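Restriction endonuclease (Mycobacterium sp., PDB 4F0Q) cleaves DNA as a tetrameric restriction endonuclease that depends on cytosine methylation, probably pairing an SRA-like recognition domain with a PD-(D/E)XK nuclease domain. Local coordinates at residues Asn99-Glu104 and Glu188-Arg193; His111-Gly116 and Asn203-Leu208. One frame throughout, in Å; residues are numbered along the deposited sequence.

Interaction 1 (Asn99-Glu104 and Glu188-Arg193); sequences NPWHDE and EHVVQR
Trp-101 lays one face of its indole over Gln-192, near the C-terminal end of the long strand 175-193, in the N-terminal domain whose family belongs to the PUA clan. No hydrogen bond runs directly between 99-104 and 188-193; a CH-pi contact takes that place, with Gln-192 CG 3.7 Å from the centroid of the Trp-101 five-membered ring and 14° off its normal. The Gln-192 chain is extended beyond CG and runs past the indole in the opposite direction, with the amide and ring planes 12° apart, and NE2 comes 3.4 Å from Trp-101 CB. The six-membered ring reaches the backbone further along, Trp-101 CZ3 standing 3.4 Å from Arg-193 N. Pro-100 CB lies against the other indole face, toward its rim. Gln-423 and Ala-424 of helix 411-425 also touch the Trp-101 side chain. Gln-192 OE1 is held by Asn-203 of the adjacent strand, while NE2 donates to a water at 2.7 Å that bonds weakly to Trp-101 O. Within the loop, His-102 ND1 donates in its ring plane to Asn-99 O (2.9 Å). A second water bridges the segments, donating to Asn-99 OD1 at 2.7 Å and to Arg-193 O at 3.1 Å.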
loop_
_atom_site.group_PDB
_atom_site.type_symbol
_atom_site.label_atom_id
_atom_site.label_comp_id
_atom_site.label_asym_id
_atom_site.label_seq_id
_atom_site.Cartn_x
_atom_site.Cartn_y
_atom_site.Cartn_z
ATOM N N ASN A 99 -13.325 -23.045 -18.831
ATOM C CA ASN A 99 -12.011 -22.621 -19.299
ATOM C C ASN A 99 -11.450 -21.498 -18.434
ATOM O O ASN A 99 -12.007 -20.401 -18.400
ATOM C CB ASN A 99 -12.081 -22.178 -20.762
ATOM C CG ASN A 99 -10.729 -21.759 -21.314
ATOM O OD1 ASN A 99 -9.684 -22.167 -20.809
ATOM N ND2 ASN A 99 -10.747 -20.941 -22.361
ATOM N N PRO A 100 -10.342 -21.773 -17.728
ATOM C CA PRO A 100 -9.701 -20.806 -16.828
ATOM C C PRO A 100 -9.203 -19.565 -17.562
ATOM O O PRO A 100 -8.970 -18.532 -16.933
ATOM C CB PRO A 100 -8.512 -21.591 -16.262
ATOM C CG PRO A 100 -8.888 -23.025 -16.423
ATOM C CD PRO A 100 -9.667 -23.081 -17.699
ATOM N N TRP A 101 -9.037 -19.667 -18.877
ATOM C CA TRP A 101 -8.574 -18.539 -19.676
ATOM C C TRP A 101 -9.697 -17.953 -20.524
ATOM O O TRP A 101 -9.522 -17.692 -21.714
ATOM C CB TRP A 101 -7.391 -18.951 -20.553
ATOM C CG TRP A 101 -6.168 -19.298 -19.764
ATOM C CD1 TRP A 101 -5.168 -18.449 -19.387
ATOM C CD2 TRP A 101 -5.816 -20.587 -19.244
ATOM N NE1 TRP A 101 -4.216 -19.129 -18.668
ATOM C CE2 TRP A 101 -4.589 -20.444 -18.567
ATOM C CE3 TRP A 101 -6.419 -21.847 -19.288
ATOM C CZ2 TRP A 101 -3.954 -21.512 -17.940
ATOM C CZ3 TRP A 101 -5.787 -22.907 -18.664
ATOM C CH2 TRP A 101 -4.567 -22.732 -17.999
ATOM N N HIS A 102 -10.853 -17.751 -19.901
ATOM C CA HIS A 102 -11.980 -17.115 -20.566
ATOM C C HIS A 102 -11.820 -15.603 -20.493
ATOM O O HIS A 102 -11.083 -15.092 -19.650
ATOM C CB HIS A 102 -13.293 -17.536 -19.906
ATOM C CG HIS A 102 -13.410 -17.113 -18.475
ATOM N ND1 HIS A 102 -12.942 -17.882 -17.431
ATOM C CD2 HIS A 102 -13.941 -16.001 -17.914
ATOM C CE1 HIS A 102 -13.181 -17.263 -16.289
ATOM N NE2 HIS A 102 -13.786 -16.119 -16.554
ATOM N N ASP A 103 -12.510 -14.890 -21.379
ATOM C CA ASP A 103 -12.447 -13.434 -21.396
ATOM C C ASP A 103 -13.052 -12.850 -20.125
ATOM O O ASP A 103 -14.139 -13.248 -19.705
ATOM C CB ASP A 103 -13.167 -12.877 -22.624
ATOM C CG ASP A 103 -12.600 -13.411 -23.924
ATOM O OD1 ASP A 103 -11.412 -13.798 -23.941
ATOM O OD2 ASP A 103 -13.341 -13.441 -24.929
ATOM N N GLU A 104 -12.341 -11.910 -19.511
ATOM C CA GLU A 104 -12.818 -11.276 -18.287
ATOM C C GLU A 104 -13.293 -9.853 -18.559
ATOM O O GLU A 104 -12.502 -8.981 -18.916
ATOM C CB GLU A 104 -11.732 -11.286 -17.221
ATOM N N GLU A 188 0.645 -9.609 -23.915
ATOM C CA GLU A 188 1.688 -10.489 -23.403
ATOM C C GLU A 188 1.519 -11.948 -23.816
ATOM O O GLU A 188 0.448 -12.365 -24.258
ATOM C CB GLU A 188 1.778 -10.376 -21.878
ATOM C CG GLU A 188 0.445 -10.498 -21.166
ATOM C CD GLU A 188 0.529 -10.105 -19.703
ATOM O OE1 GLU A 188 -0.534 -9.931 -19.071
ATOM O OE2 GLU A 188 1.659 -9.970 -19.187
ATOM N N HIS A 189 2.597 -12.713 -23.671
ATOM C CA HIS A 189 2.594 -14.138 -23.971
ATOM C C HIS A 189 1.962 -14.911 -22.821
ATOM O O HIS A 189 2.112 -14.538 -21.659
ATOM C CB HIS A 189 4.027 -14.622 -24.213
ATOM C CG HIS A 189 4.151 -16.107 -24.374
ATOM N ND1 HIS A 189 4.517 -16.939 -23.336
ATOM C CD2 HIS A 189 3.969 -16.906 -25.450
ATOM C CE1 HIS A 189 4.549 -18.187 -23.767
ATOM N NE2 HIS A 189 4.220 -18.196 -25.046
ATOM N N VAL A 190 1.250 -15.983 -23.147
ATOM C CA VAL A 190 0.649 -16.829 -22.123
ATOM C C VAL A 190 0.601 -18.277 -22.603
ATOM O O VAL A 190 0.632 -18.537 -23.802
ATOM C CB VAL A 190 -0.770 -16.336 -21.747
ATOM C CG1 VAL A 190 -1.771 -16.691 -22.836
ATOM C CG2 VAL A 190 -1.206 -16.908 -20.403
ATOM N N VAL A 191 0.558 -19.219 -21.669
ATOM C CA VAL A 191 0.384 -20.623 -22.019
ATOM C C VAL A 191 -0.904 -21.150 -21.402
ATOM O O VAL A 191 -1.116 -21.040 -20.194
ATOM C CB VAL A 191 1.577 -21.488 -21.567
ATOM C CG1 VAL A 191 1.302 -22.956 -21.847
ATOM C CG2 VAL A 191 2.850 -21.041 -22.267
ATOM N N GLN A 192 -1.766 -21.714 -22.240
ATOM C CA GLN A 192 -3.059 -22.205 -21.791
ATOM C C GLN A 192 -3.153 -23.718 -21.925
ATOM O O GLN A 192 -2.343 -24.344 -22.607
ATOM C CB GLN A 192 -4.184 -21.546 -22.591
ATOM C CG GLN A 192 -4.116 -20.032 -22.621
ATOM C CD GLN A 192 -5.266 -19.415 -23.388
ATOM O OE1 GLN A 192 -5.182 -18.277 -23.847
ATOM N NE2 GLN A 192 -6.353 -20.164 -23.528
ATOM N N ARG A 193 -4.153 -24.295 -21.265
ATOM C CA ARG A 193 -4.391 -25.730 -21.324
ATOM C C ARG A 193 -5.873 -26.013 -21.546
ATOM O O ARG A 193 -6.728 -25.441 -20.871
ATOM C CB ARG A 193 -3.918 -26.402 -20.033
ATOM C CG ARG A 193 -4.076 -27.914 -20.029
ATOM C CD ARG A 193 -3.656 -28.520 -18.700
ATOM N NE ARG A 193 -3.789 -29.974 -18.703
ATOM C CZ ARG A 193 -4.906 -30.623 -18.389
ATOM N NH1 ARG A 193 -5.994 -29.948 -18.043
ATOM N NH2 ARG A 193 -4.937 -31.950 -18.421
HETATM O O HOH W 1 -7.826 -23.022 -22.534
HETATM O O HOH W 2 -8.388 -18.827 -24.746
#

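Interaction 2 (His111-Gly116 and Asn203-Leu208)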
loop_
_atom_site.group_PDB
_atom_site.type_symbol
_atom_site.label_atom_id
_atom_site.label_comp_id
_atom_site.label_asym_id
_atom_site.label_seq_id
_atom_site.Cartn_x
_atom_site.Cartn_y
_atom_site.Cartn_z
ATOM N N HIS A 111 -11.930 -2.099 -17.949
ATOM C CA HIS A 111 -10.883 -3.046 -18.319
ATOM C C HIS A 111 -11.453 -4.369 -18.813
ATOM O O HIS A 111 -12.415 -4.893 -18.252
ATOM C CB HIS A 111 -9.927 -3.296 -17.151
ATOM C CG HIS A 111 -8.830 -4.264 -17.472
ATOM N ND1 HIS A 111 -8.960 -5.625 -17.285
ATOM C CD2 HIS A 111 -7.588 -4.071 -17.976
ATOM C CE1 HIS A 111 -7.844 -6.226 -17.658
ATOM N NE2 HIS A 111 -6.995 -5.307 -18.080
ATOM N N VAL A 112 -10.854 -4.901 -19.874
ATOM C CA VAL A 112 -11.247 -6.204 -20.397
ATOM C C VAL A 112 -10.022 -7.062 -20.701
ATOM O O VAL A 112 -9.155 -6.668 -21.481
ATOM C CB VAL A 112 -12.104 -6.079 -21.677
ATOM C CG1 VAL A 112 -12.377 -7.455 -22.266
ATOM C CG2 VAL A 112 -13.409 -5.358 -21.383
ATOM N N ARG A 113 -9.953 -8.229 -20.069
ATOM C CA ARG A 113 -8.899 -9.195 -20.349
ATOM C C ARG A 113 -9.351 -10.111 -21.477
ATOM O O ARG A 113 -10.303 -10.876 -21.319
ATOM C CB ARG A 113 -8.584 -10.019 -19.100
ATOM C CG ARG A 113 -7.540 -11.105 -19.311
ATOM C CD ARG A 113 -6.165 -10.513 -19.578
ATOM N NE ARG A 113 -5.740 -9.615 -18.507
ATOM C CZ ARG A 113 -5.157 -10.014 -17.381
ATOM N NH1 ARG A 113 -4.926 -11.303 -17.170
ATOM N NH2 ARG A 113 -4.804 -9.124 -16.463
ATOM N N TYR A 114 -8.672 -10.028 -22.618
ATOM C CA TYR A 114 -9.088 -10.785 -23.795
ATOM C C TYR A 114 -7.990 -11.702 -24.327
ATOM O O TYR A 114 -6.854 -11.277 -24.518
ATOM C CB TYR A 114 -9.566 -9.837 -24.898
ATOM C CG TYR A 114 -10.051 -10.550 -26.138
ATOM C CD1 TYR A 114 -11.291 -11.174 -26.160
ATOM C CD2 TYR A 114 -9.271 -10.600 -27.286
ATOM C CE1 TYR A 114 -11.740 -11.830 -27.287
ATOM C CE2 TYR A 114 -9.713 -11.253 -28.420
ATOM C CZ TYR A 114 -10.949 -11.866 -28.414
ATOM O OH TYR A 114 -11.396 -12.519 -29.539
ATOM N N PHE A 115 -8.343 -12.959 -24.572
ATOM C CA PHE A 115 -7.387 -13.941 -25.071
ATOM C C PHE A 115 -7.518 -14.142 -26.578
ATOM O O PHE A 115 -8.616 -14.076 -27.131
ATOM C CB PHE A 115 -7.556 -15.273 -24.339
ATOM C CG PHE A 115 -7.233 -15.200 -22.875
ATOM C CD1 PHE A 115 -8.206 -14.850 -21.952
ATOM C CD2 PHE A 115 -5.955 -15.474 -22.421
ATOM C CE1 PHE A 115 -7.911 -14.781 -20.605
ATOM C CE2 PHE A 115 -5.652 -15.406 -21.075
ATOM C CZ PHE A 115 -6.632 -15.059 -20.165
ATOM N N GLY A 116 -6.390 -14.397 -27.233
ATOM C CA GLY A 116 -6.346 -14.514 -28.680
ATOM C C GLY A 116 -7.029 -15.741 -29.258
ATOM O O GLY A 116 -7.774 -16.437 -28.568
ATOM N N ASN A 203 -0.374 -18.543 -26.493
ATOM C CA ASN A 203 -1.463 -17.649 -26.859
ATOM C C ASN A 203 -1.137 -16.223 -26.429
ATOM O O ASN A 203 -0.172 -15.990 -25.696
ATOM C CB ASN A 203 -2.776 -18.108 -26.215
ATOM C CG ASN A 203 -3.999 -17.493 -26.873
ATOM O OD1 ASN A 203 -3.953 -17.069 -28.028
ATOM N ND2 ASN A 203 -5.101 -17.440 -26.136
ATOM N N LEU A 204 -1.945 -15.272 -26.886
ATOM C CA LEU A 204 -1.759 -13.874 -26.527
ATOM C C LEU A 204 -2.834 -13.416 -25.550
ATOM O O LEU A 204 -4.026 -13.595 -25.794
ATOM C CB LEU A 204 -1.773 -12.995 -27.777
ATOM C CG LEU A 204 -0.759 -13.348 -28.868
ATOM C CD1 LEU A 204 -0.855 -12.364 -30.022
ATOM C CD2 LEU A 204 0.652 -13.382 -28.305
ATOM N N SER A 205 -2.400 -12.834 -24.437
ATOM C CA SER A 205 -3.311 -12.281 -23.444
ATOM C C SER A 205 -3.234 -10.760 -23.477
ATOM O O SER A 205 -2.150 -10.183 -23.400
ATOM C CB SER A 205 -2.963 -12.801 -22.048
ATOM O OG SER A 205 -3.875 -12.315 -21.079
ATOM N N LEU A 206 -4.389 -10.112 -23.593
ATOM C CA LEU A 206 -4.435 -8.668 -23.787
ATOM C C LEU A 206 -5.207 -7.930 -22.695
ATOM O O LEU A 206 -6.345 -8.280 -22.374
ATOM C CB LEU A 206 -5.031 -8.325 -25.159
ATOM C CG LEU A 206 -4.177 -8.515 -26.419
ATOM C CD1 LEU A 206 -4.010 -9.983 -26.785
ATOM C CD2 LEU A 206 -4.773 -7.739 -27.585
ATOM N N ASP A 207 -4.566 -6.912 -22.128
ATOM C CA ASP A 207 -5.231 -5.960 -21.251
ATOM C C ASP A 207 -5.781 -4.821 -22.095
ATOM O O ASP A 207 -5.017 -4.048 -22.686
ATOM C CB ASP A 207 -4.260 -5.402 -20.211
ATOM C CG ASP A 207 -3.914 -6.408 -19.135
ATOM O OD1 ASP A 207 -4.784 -7.234 -18.787
ATOM O OD2 ASP A 207 -2.773 -6.368 -18.632
ATOM N N LEU A 208 -7.107 -4.730 -22.152
ATOM C CA LEU A 208 -7.782 -3.713 -22.948
ATOM C C LEU A 208 -8.417 -2.651 -22.061
ATOM O O LEU A 208 -9.005 -2.960 -21.021
ATOM C CB LEU A 208 -8.854 -4.352 -23.835
ATOM C CG LEU A 208 -8.400 -5.443 -24.806
ATOM C CD1 LEU A 208 -9.587 -5.984 -25.584
ATOM C CD2 LEU A 208 -7.333 -4.917 -25.749
#
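An antiparallel strand pair inside the large mixed sheet of the N-terminal domain joins 111-115 to 203-208. Val-112/Leu-208 and Tyr-114/Leu-206 are hydrogen-bonded pairs, and Gly-116 N extends the pattern to Leu-204 O at 2.9 Å. The non-hydrogen-bonded pair Arg-113/Asp-207 carries a buried charge cluster. Arg-113 is bent at chi2 and chi3 (68° and 56°) and lies alongside Asp-207, pointing the same way; its NE makes a salt bridge to the syn lone pair of Asp-207 OD1, 2.6 Å long, and NH2 adds a weak bond to the same oxygen. His-111 NE2 donates a hydrogen bond to Asp-207 OD1 at 3.0 Å, in its own ring plane but from above the carboxylate. This convergence of donors probably keeps Asp-207 ionised, and its OD2 pairs with Arg-186, while Arg-113 NH1 pairs with Glu-314. On the same face Ser-205 OG lies 3.3 Å from Arg-113 CD and 3.6 Å from Phe-115 CE2. On the opposite face, contacts across the pair are apolar: Leu-208 CD1 lies 3.9 Å from Tyr-114 CB. There Leu-206 packs on helix 130-142 and Val-112 and Leu-208 on strand 156-166, while strands 104-106 and 175-193 flank the pair on either side.

Strand 200-210 lies between the other two strands involved, pairing with 111-115 in interaction 2 and with 175-193, which carries one half of interaction 1. Interaction 2 is buried and regular, bound by main-chain hydrogen bonds and a charge cluster; interaction 1 is smaller and only partly buried, a loop laid on a strand through an aromatic face and bridging waters. The two meet where the Trp-101 and Phe-115 rings come together at about 90° and where Asp-103 OD1 accepts from Phe-115 N. The backbone hydrogen bond from Ser-205 N to Glu-188 O ties the two contacts together within the sheet. Both contacts approach the second subunit, His-189 by backbone hydrogen bonds and His-111 and Asp-207 by packing against its Arg-318.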